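Putative succinylglutamate desuccinylase / aspartoacylase (Shewanella amazonensis, PDB 3FMC) probably acts as a zinc-dependent hydrolase of the succinylglutamate desuccinylase/aspartoacylase family. Local coordinates at residues C[22-27]-C[159-164]; C[49-54]-C[247-252]; C[55-60]-C[69-74]; C[169-174]-C[259-264]. All coordinates share one frame; numbering follows the deposited sequence. Where two conformers were deposited one is given.

From the N terminus, strand 22-27 opens interaction 1, which closes 132 residues later at 159-164. Helix 48-60 then starts two contacts. Interaction 3 closes almost at once, on strand 69-72, and is nested inside the loops of both interaction 1 and interaction 2. Interaction 2 closes at 247-252, so it crosses interaction 1. Interaction 4 opens at 169-174, after interactions 1 and 3 have closed, and ends on helix 251-267, crossing interaction 2. Strands 19-27 and 69-72 are hydrogen-bonded neighbours, which links interactions 1 and 3. Helices 48-60 and 251-267 pack together through interaction 2 and through side chains of interactions 3 and 4.

Interaction 1. Residues C[22-27]-C[159-164]; sequences LPVYRF and QSMAHR
Met161, present as selenomethionine, is the one helix side chain of 159-164 that meets strand 22-27, where it touches Val24 and Leu22. Both contacts are apolar. Its selenium atom SE lies 4.1 Å from CG2 of Val24, the branch beside the backbone N, and the two side chains cross at a slant. The terminal CE approaches CD1 of Leu22 at 4.4 Å, a looser touch. Geometry explains how one side chain reaches two residues, Val24 and Leu22, two positions apart on the strand: the chain runs extended through chi2 and then bends at chi3 (-72°), which turns CE away from Val24 and along the strand toward Leu22. The backbones stay well separated, with CA of Val24 and CA of Met161 9.9 Å apart, and the summed buried area is a modest 105 Å².

Within 159-164, Gln159 and His163 are joined by a side-chain bond: Gln159 NE2 donates to His163 NE2 at 3.1 Å with an N-H...N angle of 165°. The acceptor lies in the amide plane of Gln159, whereas the amide nitrogen stands 37° out of the imidazole plane, so the bond is straight at the hydrogen but tilted at the ring. His163 NE2 has a second partner in His107. On the strand, Tyr25 OH bonds to Leu323 O of a second subunit.

Strand 22-27 is held between strands 4-13 and 69-72, and Val24 and Leu22 also touch Val72 of the latter. Helix 123-142 packs beside helix 150-163, with Leu134 and Cys138 against His163.

Interaction 2. Residues C[49-54]-C[247-252]; sequences GNAVIY and ERIDLD
Leu251 reaches Ala51 and Tyr54 across the contact, and its side chain can be traced outward from the backbone. CB leaves CA pointing along the other segment rather than at it. With CG set anti to the carbonyl carbon (chi1 -72°), the chain swings back toward helix 48-60. CG itself stays 4.8 Å from Ala51 CB, and the touching falls to the branch CD2. That methyl lies 4.0 Å from Ala51 CB and also 4.0 Å from Tyr54 CD2, meeting the ring obliquely, so it bridges two residues almost one helical turn apart. Ile249 CG2 lies 4.2 Å from Ala51 CB, so within the two segments the alanine methyl meets both Leu251 and Ile249. The small alanine lets the backbones come close: CA of Ala51 and CA of Leu251 are 5.9 Å apart. Leu332 of a second subunit packs on both Tyr54 and Leu251, extending the apolar cluster across the subunit interface. Leu251 O also accepts a hydrogen bond from Gln55 NE2, one turn beyond Ala51. Asp250, at the N-cap position, bonds through OD1 to Asp253 N; the contact thus represents an N-capped helix start packed against a neighbouring helix of the family's catalytic domain.

Interaction 3. Residues C[55-60]-C[69-74]; sequences QLMKLL and ISLVPL
Leu71 lays its forked end over CG of Met57, with CD2 at 3.9 Å and CD1 at 4.0 Å from that carbon. Its torsions, chi1 -46° and chi2 89°, turn both methyls toward the helix. Met57, a selenomethionine here, runs past Leu71 in the opposite sense; the nearest approach is at its CG, with the selenium only slightly farther from Leu71 CD1. The far end bends at chi3, and the side chain touches Tyr25 and Phe27 of strand 19-27. CD2 of Leu71 has a second neighbour, CD2 of Leu56, at 4.0 Å, where the two leucines meet at a slant. One strand residue therefore lies between two successive helix positions.

These residues belong to a beta-alpha-beta crossover: strand 36-40 leads into helix 48-60, and the chain returns as strand 69-72, parallel to 36-40. The short axes of 55-60 and 69-72 pass 10.8 Å apart at 152° between their directions, the near-antiparallel run expected when a helix packs back over its following strand.

Further along the helix, Leu60 and Ile69 meet end on. CD1 of Ile69 sits 3.7 Å from CD1 of Leu60 and equally 3.7 Å from its CD2, so the isoleucine end fits against the leucine fork. Ile38 of strand 36-40 touches Leu56, Ile69 and Leu71, filling the sheet side of the same interface. Leu65 and Ile271 from loops lie against Leu60, and Tyr326 of a second subunit packs on Met57.

Interaction 4. Residues C[169-174]-C[259-264]; sequences LDLHTG and EGILAY
Ile261 carries the apolar part of the contact, facing Leu169 and Leu171 from helix 251-267. Its CG2 lies 3.8 Å from Leu169 CD1, the two side chains lying alongside and running in opposite senses. The longer branch reaches Leu171 more loosely: Ile261 CD1 lies 4.3 Å from Leu171 CD2. With CG2 anti to the backbone N and CG1 anti to the carbonyl carbon (chi1 -68°), the branches diverge, each toward a different strand residue. Ile38, Val52 and Leu241 add to this buried apolar layer between strand and helix.

The polar interactions lie on Asp170 and on the strand beyond Leu171. His172 NE2 donates to Asp170 OD2 at 2.7 Å with an N-H...O angle of 155°. The bond lies in the imidazole plane, yet it meets the carboxylate from above, 63° out of its plane. Asp170 OD1 has its own partner, Gln39 NE2, so both carboxylate oxygens are held. Thr173 OG1 donates to Gly174 O at 2.9 Å, on a carbonyl lone pair.

The bond to Asp170 helps fix the rotation of the His172 ring, whose ND1 makes a weak hydrogen bond to Glu46 OE1. His43, Glu46 and His172 turn their donor atoms toward a common point, which may be the family's zinc site, with no metal modelled. The leucines thus seat the strand on the helix; Asp170 probably orients His172 from the second shell, if that histidine binds metal.

Interaction 1. Residues C[22-27]-C[159-164]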
loop_
_atom_site.group_PDB
_atom_site.type_symbol
_atom_site.label_atom_id
_atom_site.label_comp_id
_atom_site.label_asym_id
_atom_site.label_seq_id
_atom_site.Cartn_x
_atom_site.Cartn_y
_atom_site.Cartn_z
ATOM N N LEU C 22 -23.984 3.101 -5.666
ATOM C CA LEU C 22 -24.035 4.485 -5.208
ATOM C C LEU C 22 -25.488 4.792 -4.822
ATOM O O LEU C 22 -26.402 4.366 -5.520
ATOM C CB LEU C 22 -23.686 5.451 -6.369
ATOM C CG LEU C 22 -22.474 5.233 -7.266
ATOM C CD1 LEU C 22 -22.213 6.374 -8.193
ATOM C CD2 LEU C 22 -21.260 4.957 -6.386
ATOM N N PRO C 23 -25.685 5.591 -3.768
ATOM C CA PRO C 23 -27.016 6.090 -3.415
ATOM C C PRO C 23 -27.234 7.398 -4.190
ATOM O O PRO C 23 -26.358 8.262 -4.181
ATOM C CB PRO C 23 -26.906 6.369 -1.912
ATOM C CG PRO C 23 -25.493 6.691 -1.683
ATOM C CD PRO C 23 -24.668 6.081 -2.823
ATOM N N VAL C 24 -28.340 7.487 -4.927
ATOM C CA VAL C 24 -28.713 8.686 -5.708
ATOM C C VAL C 24 -29.980 9.259 -5.101
ATOM O O VAL C 24 -31.017 8.569 -5.115
ATOM C CB VAL C 24 -28.905 8.339 -7.183
ATOM C CG1 VAL C 24 -29.217 9.625 -8.044
ATOM C CG2 VAL C 24 -27.665 7.603 -7.686
ATOM N N TYR C 25 -29.886 10.478 -4.537
ATOM C CA TYR C 25 -31.006 11.146 -3.908
ATOM C C TYR C 25 -31.541 12.195 -4.874
ATOM O O TYR C 25 -30.771 12.886 -5.536
ATOM C CB TYR C 25 -30.586 11.806 -2.611
ATOM C CG TYR C 25 -30.160 10.805 -1.551
ATOM C CD1 TYR C 25 -31.099 10.124 -0.812
ATOM C CD2 TYR C 25 -28.813 10.563 -1.290
ATOM C CE1 TYR C 25 -30.737 9.231 0.131
ATOM C CE2 TYR C 25 -28.436 9.653 -0.321
ATOM C CZ TYR C 25 -29.393 8.970 0.369
ATOM O OH TYR C 25 -29.056 8.051 1.335
ATOM N N ARG C 26 -32.851 12.227 -5.054
ATOM C CA ARG C 26 -33.435 13.196 -5.955
ATOM C C ARG C 26 -34.579 13.956 -5.347
ATOM O O ARG C 26 -35.473 13.358 -4.707
ATOM C CB ARG C 26 -33.940 12.546 -7.208
ATOM C CG ARG C 26 -34.193 13.599 -8.301
ATOM C CD ARG C 26 -35.111 13.083 -9.355
ATOM N NE ARG C 26 -34.904 13.769 -10.622
ATOM C CZ ARG C 26 -35.698 13.659 -11.687
ATOM N NH1 ARG C 26 -36.809 12.926 -11.646
ATOM N NH2 ARG C 26 -35.388 14.312 -12.804
ATOM N N PHE C 27 -34.500 15.277 -5.503
ATOM C CA PHE C 27 -35.588 16.195 -5.181
ATOM C C PHE C 27 -36.201 16.627 -6.532
ATOM O O PHE C 27 -35.512 17.148 -7.391
ATOM C CB PHE C 27 -35.080 17.426 -4.479
ATOM C CG PHE C 27 -34.491 17.175 -3.149
ATOM C CD1 PHE C 27 -33.203 16.720 -3.009
ATOM C CD2 PHE C 27 -35.235 17.420 -2.008
ATOM C CE1 PHE C 27 -32.661 16.521 -1.726
ATOM C CE2 PHE C 27 -34.697 17.239 -0.748
ATOM C CZ PHE C 27 -33.415 16.795 -0.604
ATOM N N GLN C 159 -20.915 10.086 -15.270
ATOM C CA GLN C 159 -20.959 11.034 -16.374
ATOM C C GLN C 159 -22.282 11.027 -17.079
ATOM O O GLN C 159 -22.811 12.077 -17.433
ATOM C CB GLN C 159 -19.810 10.765 -17.330
ATOM C CG GLN C 159 -19.612 11.862 -18.406
ATOM C CD GLN C 159 -18.386 11.648 -19.216
ATOM O OE1 GLN C 159 -17.399 11.065 -18.732
ATOM N NE2 GLN C 159 -18.387 12.159 -20.461
ATOM N N SER C 160 -22.813 9.837 -17.330
ATOM C CA SER C 160 -24.092 9.719 -18.010
ATOM C C SER C 160 -25.177 10.411 -17.187
ATOM O O SER C 160 -26.066 11.066 -17.762
ATOM C CB SER C 160 -24.451 8.257 -18.259
ATOM O OG SER C 160 -25.764 8.189 -18.777
HETATM N N MSE C 161 -25.121 10.282 -15.857
HETATM C CA MSE C 161 -26.075 10.996 -14.991
HETATM C C MSE C 161 -25.856 12.516 -15.072
HETATM O O MSE C 161 -26.828 13.286 -15.203
HETATM C CB MSE C 161 -25.993 10.532 -13.542
HETATM C CG MSE C 161 -26.542 9.081 -13.327
HETATM SE SE MSE C 161 -26.701 8.712 -11.475
HETATM C CE MSE C 161 -24.703 8.554 -11.046
ATOM N N ALA C 162 -24.590 12.926 -15.030
ATOM C CA ALA C 162 -24.210 14.347 -15.052
ATOM C C ALA C 162 -24.679 15.024 -16.350
ATOM O O ALA C 162 -25.137 16.140 -16.333
ATOM C CB ALA C 162 -22.694 14.484 -14.932
ATOM N N HIS C 163 -24.517 14.323 -17.473
ATOM C CA HIS C 163 -24.911 14.842 -18.785
ATOM C C HIS C 163 -26.394 15.207 -18.867
ATOM O O HIS C 163 -26.792 16.023 -19.707
ATOM C CB HIS C 163 -24.615 13.827 -19.880
ATOM C CG HIS C 163 -23.188 13.783 -20.321
ATOM N ND1 HIS C 163 -22.406 14.914 -20.442
ATOM C CD2 HIS C 163 -22.463 12.761 -20.834
ATOM C CE1 HIS C 163 -21.232 14.575 -20.949
ATOM N NE2 HIS C 163 -21.233 13.270 -21.188
ATOM N N ARG C 164 -27.219 14.576 -18.040
ATOM C CA ARG C 164 -28.645 14.858 -18.043
ATOM C C ARG C 164 -29.024 16.183 -17.397
ATOM O O ARG C 164 -30.100 16.671 -17.659
ATOM C CB ARG C 164 -29.433 13.764 -17.336
ATOM C CG ARG C 164 -29.327 12.411 -17.994
ATOM C CD ARG C 164 -30.003 11.367 -17.133
ATOM N NE ARG C 164 -29.784 10.053 -17.750
ATOM C CZ ARG C 164 -30.501 9.570 -18.773
ATOM N NH1 ARG C 164 -31.500 10.281 -19.309
ATOM N NH2 ARG C 164 -30.220 8.364 -19.271
#

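Interaction 2. Residues C[49-54]-C[247-252]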
loop_
_atom_site.group_PDB
_atom_site.type_symbol
_atom_site.label_atom_id
_atom_site.label_comp_id
_atom_site.label_asym_id
_atom_site.label_seq_id
_atom_site.Cartn_x
_atom_site.Cartn_y
_atom_site.Cartn_z
ATOM N N GLY C 49 -17.207 16.295 1.372
ATOM C CA GLY C 49 -18.282 16.470 0.415
ATOM C C GLY C 49 -19.572 15.743 0.783
ATOM O O GLY C 49 -20.656 16.197 0.420
ATOM N N ASN C 50 -19.463 14.638 1.512
ATOM C CA ASN C 50 -20.646 13.933 2.022
ATOM C C ASN C 50 -21.374 14.808 3.059
ATOM O O ASN C 50 -22.633 14.861 3.097
ATOM C CB ASN C 50 -20.259 12.591 2.659
ATOM C CG ASN C 50 -19.624 11.646 1.640
ATOM O OD1 ASN C 50 -20.191 11.433 0.592
ATOM N ND2 ASN C 50 -18.415 11.168 1.913
ATOM N N ALA C 51 -20.587 15.459 3.908
ATOM C CA ALA C 51 -21.130 16.344 4.956
ATOM C C ALA C 51 -21.794 17.534 4.281
ATOM O O ALA C 51 -22.847 18.035 4.766
ATOM C CB ALA C 51 -19.986 16.827 5.941
ATOM N N VAL C 52 -21.211 17.984 3.173
ATOM C CA VAL C 52 -21.816 19.109 2.408
ATOM C C VAL C 52 -23.166 18.694 1.786
ATOM O O VAL C 52 -24.174 19.438 1.840
ATOM C CB VAL C 52 -20.829 19.740 1.391
ATOM C CG1 VAL C 52 -21.539 20.808 0.548
ATOM C CG2 VAL C 52 -19.587 20.337 2.101
ATOM N N ILE C 53 -23.208 17.500 1.191
ATOM C CA ILE C 53 -24.436 16.974 0.609
ATOM C C ILE C 53 -25.488 16.790 1.711
ATOM O O ILE C 53 -26.675 17.173 1.551
ATOM C CB ILE C 53 -24.178 15.684 -0.215
ATOM C CG1 ILE C 53 -23.463 16.049 -1.538
ATOM C CG2 ILE C 53 -25.459 14.913 -0.498
ATOM C CD1 ILE C 53 -23.155 14.846 -2.484
ATOM N N TYR C 54 -25.058 16.264 2.842
ATOM C CA TYR C 54 -25.949 16.076 3.974
ATOM C C TYR C 54 -26.609 17.424 4.362
ATOM O O TYR C 54 -27.823 17.535 4.454
ATOM C CB TYR C 54 -25.157 15.535 5.157
ATOM C CG TYR C 54 -25.953 15.471 6.435
ATOM C CD1 TYR C 54 -26.914 14.466 6.624
ATOM C CD2 TYR C 54 -25.764 16.405 7.447
ATOM C CE1 TYR C 54 -27.654 14.406 7.761
ATOM C CE2 TYR C 54 -26.509 16.345 8.592
ATOM C CZ TYR C 54 -27.460 15.346 8.742
ATOM O OH TYR C 54 -28.180 15.264 9.900
ATOM N N GLU C 247 -9.723 13.805 4.636
ATOM C CA GLU C 247 -9.740 12.970 5.836
ATOM C C GLU C 247 -10.347 13.653 7.062
ATOM O O GLU C 247 -9.854 13.511 8.199
ATOM C CB GLU C 247 -8.301 12.532 6.175
ATOM C CG GLU C 247 -7.704 11.574 5.189
ATOM C CD GLU C 247 -8.403 10.219 5.244
ATOM O OE1 GLU C 247 -9.314 10.010 6.106
ATOM O OE2 GLU C 247 -8.036 9.381 4.481
ATOM N N ARG C 248 -11.447 14.352 6.812
ATOM C CA ARG C 248 -12.093 15.112 7.843
ATOM C C ARG C 248 -13.554 15.341 7.527
ATOM O O ARG C 248 -13.932 15.483 6.359
ATOM C CB ARG C 248 -11.417 16.467 7.933
ATOM C CG ARG C 248 -11.431 17.196 6.653
ATOM C CD ARG C 248 -10.916 18.604 6.775
ATOM N NE ARG C 248 -11.943 19.581 7.085
ATOM C CZ ARG C 248 -12.752 20.179 6.207
ATOM N NH1 ARG C 248 -12.728 19.905 4.895
ATOM N NH2 ARG C 248 -13.607 21.085 6.678
ATOM N N ILE C 249 -14.354 15.372 8.592
ATOM C CA ILE C 249 -15.784 15.701 8.531
ATOM C C ILE C 249 -15.930 16.849 9.535
ATOM O O ILE C 249 -15.460 16.734 10.660
ATOM C CB ILE C 249 -16.669 14.554 8.993
ATOM C CG1 ILE C 249 -16.584 13.387 7.980
ATOM C CG2 ILE C 249 -18.154 15.009 9.192
ATOM C CD1 ILE C 249 -17.103 13.692 6.544
ATOM N N ASP C 250 -16.471 17.966 9.072
ATOM C CA ASP C 250 -16.739 19.133 9.934
ATOM C C ASP C 250 -18.122 19.636 9.518
ATOM O O ASP C 250 -18.296 20.321 8.530
ATOM C CB ASP C 250 -15.656 20.185 9.802
ATOM C CG ASP C 250 -15.906 21.408 10.653
ATOM O OD1 ASP C 250 -17.054 21.694 10.989
ATOM O OD2 ASP C 250 -14.931 22.091 10.974
ATOM N N LEU C 251 -19.125 19.232 10.274
ATOM C CA LEU C 251 -20.525 19.550 9.925
ATOM C C LEU C 251 -20.823 21.049 9.916
ATOM O O LEU C 251 -21.474 21.549 8.994
ATOM C CB LEU C 251 -21.497 18.769 10.811
ATOM C CG LEU C 251 -21.562 17.274 10.479
ATOM C CD1 LEU C 251 -22.265 16.508 11.618
ATOM C CD2 LEU C 251 -22.261 17.116 9.181
ATOM N N ASP C 252 -20.266 21.791 10.856
ATOM C CA ASP C 252 -20.482 23.243 10.839
ATOM C C ASP C 252 -19.877 23.880 9.611
ATOM O O ASP C 252 -20.478 24.762 8.973
ATOM C CB ASP C 252 -19.846 23.913 12.059
ATOM C CG ASP C 252 -20.618 23.674 13.328
ATOM O OD1 ASP C 252 -21.790 23.267 13.257
ATOM O OD2 ASP C 252 -20.029 23.909 14.395
#

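Interaction 3. Residues C[55-60]-C[69-74]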
loop_
_atom_site.group_PDB
_atom_site.type_symbol
_atom_site.label_atom_id
_atom_site.label_comp_id
_atom_site.label_asym_id
_atom_site.label_seq_id
_atom_site.Cartn_x
_atom_site.Cartn_y
_atom_site.Cartn_z
ATOM N N GLN C 55 -25.788 18.425 4.635
ATOM C CA GLN C 55 -26.309 19.723 5.065
ATOM C C GLN C 55 -27.174 20.355 3.986
ATOM O O GLN C 55 -28.200 20.967 4.317
ATOM C CB GLN C 55 -25.190 20.676 5.471
ATOM C CG GLN C 55 -24.370 20.252 6.704
ATOM C CD GLN C 55 -25.100 20.397 7.991
ATOM O OE1 GLN C 55 -26.306 20.275 8.025
ATOM N NE2 GLN C 55 -24.381 20.576 9.062
ATOM N N LEU C 56 -26.795 20.211 2.724
ATOM C CA LEU C 56 -27.553 20.788 1.627
ATOM C C LEU C 56 -28.934 20.135 1.578
ATOM O O LEU C 56 -29.965 20.815 1.442
ATOM C CB LEU C 56 -26.813 20.645 0.295
ATOM C CG LEU C 56 -27.430 21.307 -0.950
ATOM C CD1 LEU C 56 -27.612 22.857 -0.723
ATOM C CD2 LEU C 56 -26.565 21.002 -2.187
HETATM N N MSE C 57 -28.981 18.809 1.686
HETATM C CA MSE C 57 -30.271 18.149 1.661
HETATM C C MSE C 57 -31.153 18.580 2.846
HETATM O O MSE C 57 -32.365 18.765 2.677
HETATM C CB MSE C 57 -30.101 16.630 1.612
HETATM C CG MSE C 57 -29.540 16.201 0.302
HETATM SE SE MSE C 57 -29.486 14.240 0.054
HETATM C CE MSE C 57 -28.558 13.683 1.590
ATOM N N LYS C 58 -30.575 18.728 4.023
ATOM C CA LYS C 58 -31.341 19.171 5.198
ATOM C C LYS C 58 -31.950 20.561 4.964
ATOM O O LYS C 58 -33.099 20.827 5.372
ATOM C CB LYS C 58 -30.474 19.239 6.451
ATOM C CG LYS C 58 -29.882 17.934 6.901
ATOM C CD LYS C 58 -30.879 16.872 7.199
ATOM C CE LYS C 58 -31.483 16.942 8.542
ATOM N NZ LYS C 58 -32.203 15.622 8.724
ATOM N N LEU C 59 -31.164 21.442 4.339
ATOM C CA LEU C 59 -31.641 22.804 3.994
ATOM C C LEU C 59 -32.701 22.779 2.896
ATOM O O LEU C 59 -33.719 23.460 2.991
ATOM C CB LEU C 59 -30.460 23.673 3.547
ATOM C CG LEU C 59 -29.529 24.181 4.630
ATOM C CD1 LEU C 59 -28.251 24.761 4.050
ATOM C CD2 LEU C 59 -30.247 25.171 5.487
ATOM N N LEU C 60 -32.464 21.980 1.857
ATOM C CA LEU C 60 -33.345 21.897 0.703
ATOM C C LEU C 60 -34.735 21.449 1.089
ATOM O O LEU C 60 -35.705 21.814 0.434
ATOM C CB LEU C 60 -32.798 21.005 -0.373
ATOM C CG LEU C 60 -31.716 21.650 -1.236
ATOM C CD1 LEU C 60 -31.062 20.518 -2.071
ATOM C CD2 LEU C 60 -32.259 22.789 -2.123
ATOM N N ILE C 69 -33.063 18.415 -8.468
ATOM C CA ILE C 69 -31.699 18.314 -7.901
ATOM C C ILE C 69 -31.438 16.842 -7.551
ATOM O O ILE C 69 -32.232 16.256 -6.826
ATOM C CB ILE C 69 -31.513 19.140 -6.624
ATOM C CG1 ILE C 69 -31.824 20.629 -6.860
ATOM C CG2 ILE C 69 -30.041 18.958 -6.065
ATOM C CD1 ILE C 69 -31.722 21.513 -5.586
ATOM N N SER C 70 -30.369 16.261 -8.112
ATOM C CA SER C 70 -29.923 14.870 -7.814
ATOM C C SER C 70 -28.597 14.947 -7.098
ATOM O O SER C 70 -27.740 15.729 -7.500
ATOM C CB SER C 70 -29.763 14.061 -9.066
ATOM O OG SER C 70 -31.048 13.809 -9.597
ATOM N N LEU C 71 -28.452 14.202 -6.010
ATOM C CA LEU C 71 -27.227 14.246 -5.219
ATOM C C LEU C 71 -26.709 12.827 -5.015
ATOM O O LEU C 71 -27.462 11.906 -4.671
ATOM C CB LEU C 71 -27.396 14.967 -3.875
ATOM C CG LEU C 71 -28.150 16.323 -3.894
ATOM C CD1 LEU C 71 -29.730 16.117 -3.711
ATOM C CD2 LEU C 71 -27.534 17.224 -2.855
ATOM N N VAL C 72 -25.403 12.698 -5.237
ATOM C CA VAL C 72 -24.702 11.406 -5.191
ATOM C C VAL C 72 -23.511 11.490 -4.215
ATOM O O VAL C 72 -22.397 11.776 -4.618
ATOM C CB VAL C 72 -24.260 10.941 -6.605
ATOM C CG1 VAL C 72 -23.667 9.475 -6.574
ATOM C CG2 VAL C 72 -25.416 11.012 -7.623
ATOM N N PRO C 73 -23.772 11.287 -2.926
ATOM C CA PRO C 73 -22.688 11.207 -1.935
ATOM C C PRO C 73 -22.057 9.806 -2.100
ATOM O O PRO C 73 -22.628 8.928 -2.773
ATOM C CB PRO C 73 -23.408 11.319 -0.598
ATOM C CG PRO C 73 -24.773 10.701 -0.887
ATOM C CD PRO C 73 -25.104 11.058 -2.321
ATOM N N LEU C 74 -20.876 9.607 -1.533
ATOM C CA LEU C 74 -20.257 8.287 -1.523
ATOM C C LEU C 74 -20.154 7.720 -2.919
ATOM O O LEU C 74 -20.461 6.536 -3.179
ATOM C CB LEU C 74 -21.048 7.363 -0.565
ATOM C CG LEU C 74 -21.236 7.817 0.879
ATOM C CD1 LEU C 74 -22.347 7.046 1.600
ATOM C CD2 LEU C 74 -19.922 7.822 1.701
#

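Interaction 4. Residues C[169-174]-C[259-264]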
loop_
_atom_site.group_PDB
_atom_site.type_symbol
_atom_site.label_atom_id
_atom_site.label_comp_id
_atom_site.label_asym_id
_atom_site.label_seq_id
_atom_site.Cartn_x
_atom_site.Cartn_y
_atom_site.Cartn_z
ATOM N N LEU C 169 -22.181 19.989 -10.189
ATOM C CA LEU C 169 -21.279 20.405 -9.102
ATOM C C LEU C 169 -20.553 19.166 -8.563
ATOM O O LEU C 169 -21.181 18.263 -8.030
ATOM C CB LEU C 169 -22.035 21.089 -7.951
ATOM C CG LEU C 169 -22.937 22.271 -8.302
ATOM C CD1 LEU C 169 -23.653 22.753 -7.000
ATOM C CD2 LEU C 169 -22.145 23.348 -9.019
ATOM N N ASP C 170 -19.238 19.137 -8.727
ATOM C CA ASP C 170 -18.384 17.998 -8.274
ATOM C C ASP C 170 -17.697 18.465 -6.994
ATOM O O ASP C 170 -16.927 19.412 -7.008
ATOM C CB ASP C 170 -17.383 17.642 -9.373
ATOM C CG ASP C 170 -16.728 16.258 -9.174
ATOM O OD1 ASP C 170 -17.148 15.534 -8.256
ATOM O OD2 ASP C 170 -15.775 15.927 -9.933
ATOM N N LEU C 171 -18.016 17.812 -5.897
ATOM C CA LEU C 171 -17.478 18.186 -4.605
ATOM C C LEU C 171 -16.236 17.364 -4.246
ATOM O O LEU C 171 -16.298 16.114 -4.063
ATOM C CB LEU C 171 -18.518 18.053 -3.507
ATOM C CG LEU C 171 -19.881 18.708 -3.775
ATOM C CD1 LEU C 171 -20.748 18.508 -2.548
ATOM C CD2 LEU C 171 -19.746 20.181 -4.122
ATOM N N HIS C 172 -15.142 18.106 -4.078
ATOM C CA HIS C 172 -13.837 17.574 -3.731
ATOM C C HIS C 172 -13.276 18.272 -2.484
ATOM O O HIS C 172 -13.893 19.155 -1.901
ATOM C CB HIS C 172 -12.880 17.769 -4.922
ATOM C CG HIS C 172 -13.157 16.874 -6.111
ATOM N ND1 HIS C 172 -12.360 15.787 -6.440
ATOM C CD2 HIS C 172 -14.137 16.914 -7.046
ATOM C CE1 HIS C 172 -12.841 15.202 -7.525
ATOM N NE2 HIS C 172 -13.920 15.862 -7.913
ATOM N N THR C 173 -12.098 17.825 -2.088
ATOM C CA THR C 173 -11.267 18.509 -1.104
ATOM C C THR C 173 -9.825 18.430 -1.607
ATOM O O THR C 173 -9.493 17.609 -2.464
ATOM C CB THR C 173 -11.309 17.928 0.327
ATOM O OG1 THR C 173 -10.463 16.772 0.455
ATOM C CG2 THR C 173 -12.740 17.595 0.819
ATOM N N GLY C 174 -8.985 19.299 -1.047
ATOM C CA GLY C 174 -7.550 19.228 -1.235
ATOM C C GLY C 174 -6.982 18.383 -0.102
ATOM O O GLY C 174 -7.727 17.740 0.629
ATOM N N GLU C 259 -24.580 26.609 2.268
ATOM C CA GLU C 259 -25.247 27.929 2.173
ATOM C C GLU C 259 -24.782 28.685 0.932
ATOM O O GLU C 259 -25.566 29.348 0.232
ATOM C CB GLU C 259 -25.057 28.700 3.479
ATOM C CG GLU C 259 -25.906 28.143 4.623
ATOM C CD GLU C 259 -25.520 28.728 5.999
ATOM O OE1 GLU C 259 -24.501 29.451 6.104
ATOM O OE2 GLU C 259 -26.216 28.435 6.988
ATOM N N GLY C 260 -23.510 28.543 0.587
ATOM C CA GLY C 260 -22.999 29.118 -0.653
ATOM C C GLY C 260 -23.596 28.486 -1.892
ATOM O O GLY C 260 -23.945 29.160 -2.835
ATOM N N ILE C 261 -23.677 27.156 -1.910
ATOM C CA ILE C 261 -24.298 26.438 -3.015
ATOM C C ILE C 261 -25.735 26.945 -3.176
ATOM O O ILE C 261 -26.173 27.216 -4.286
ATOM C CB ILE C 261 -24.281 24.928 -2.770
ATOM C CG1 ILE C 261 -22.821 24.415 -2.818
ATOM C CG2 ILE C 261 -25.151 24.200 -3.813
ATOM C CD1 ILE C 261 -22.619 22.946 -2.463
ATOM N N LEU C 262 -26.447 27.097 -2.079
ATOM C CA LEU C 262 -27.832 27.634 -2.163
ATOM C C LEU C 262 -27.886 29.001 -2.827
ATOM O O LEU C 262 -28.822 29.272 -3.596
ATOM C CB LEU C 262 -28.494 27.675 -0.800
ATOM C CG LEU C 262 -29.067 26.425 -0.148
ATOM C CD1 LEU C 262 -29.517 26.827 1.284
ATOM C CD2 LEU C 262 -30.219 25.893 -0.969
ATOM N N ALA C 263 -26.933 29.885 -2.523
ATOM C CA ALA C 263 -26.897 31.208 -3.201
ATOM C C ALA C 263 -26.807 31.034 -4.737
ATOM O O ALA C 263 -27.459 31.753 -5.504
ATOM C CB ALA C 263 -25.744 32.073 -2.673
ATOM N N TYR C 264 -25.969 30.087 -5.223
ATOM C CA TYR C 264 -25.856 29.821 -6.633
ATOM C C TYR C 264 -27.178 29.287 -7.181
ATOM O O TYR C 264 -27.625 29.695 -8.230
ATOM C CB TYR C 264 -24.703 28.834 -6.949
ATOM C CG TYR C 264 -24.509 28.617 -8.418
ATOM C CD1 TYR C 264 -23.979 29.605 -9.222
ATOM C CD2 TYR C 264 -24.847 27.400 -9.022
ATOM C CE1 TYR C 264 -23.827 29.434 -10.564
ATOM C CE2 TYR C 264 -24.682 27.221 -10.380
ATOM C CZ TYR C 264 -24.150 28.226 -11.149
ATOM O OH TYR C 264 -23.968 28.081 -12.516
#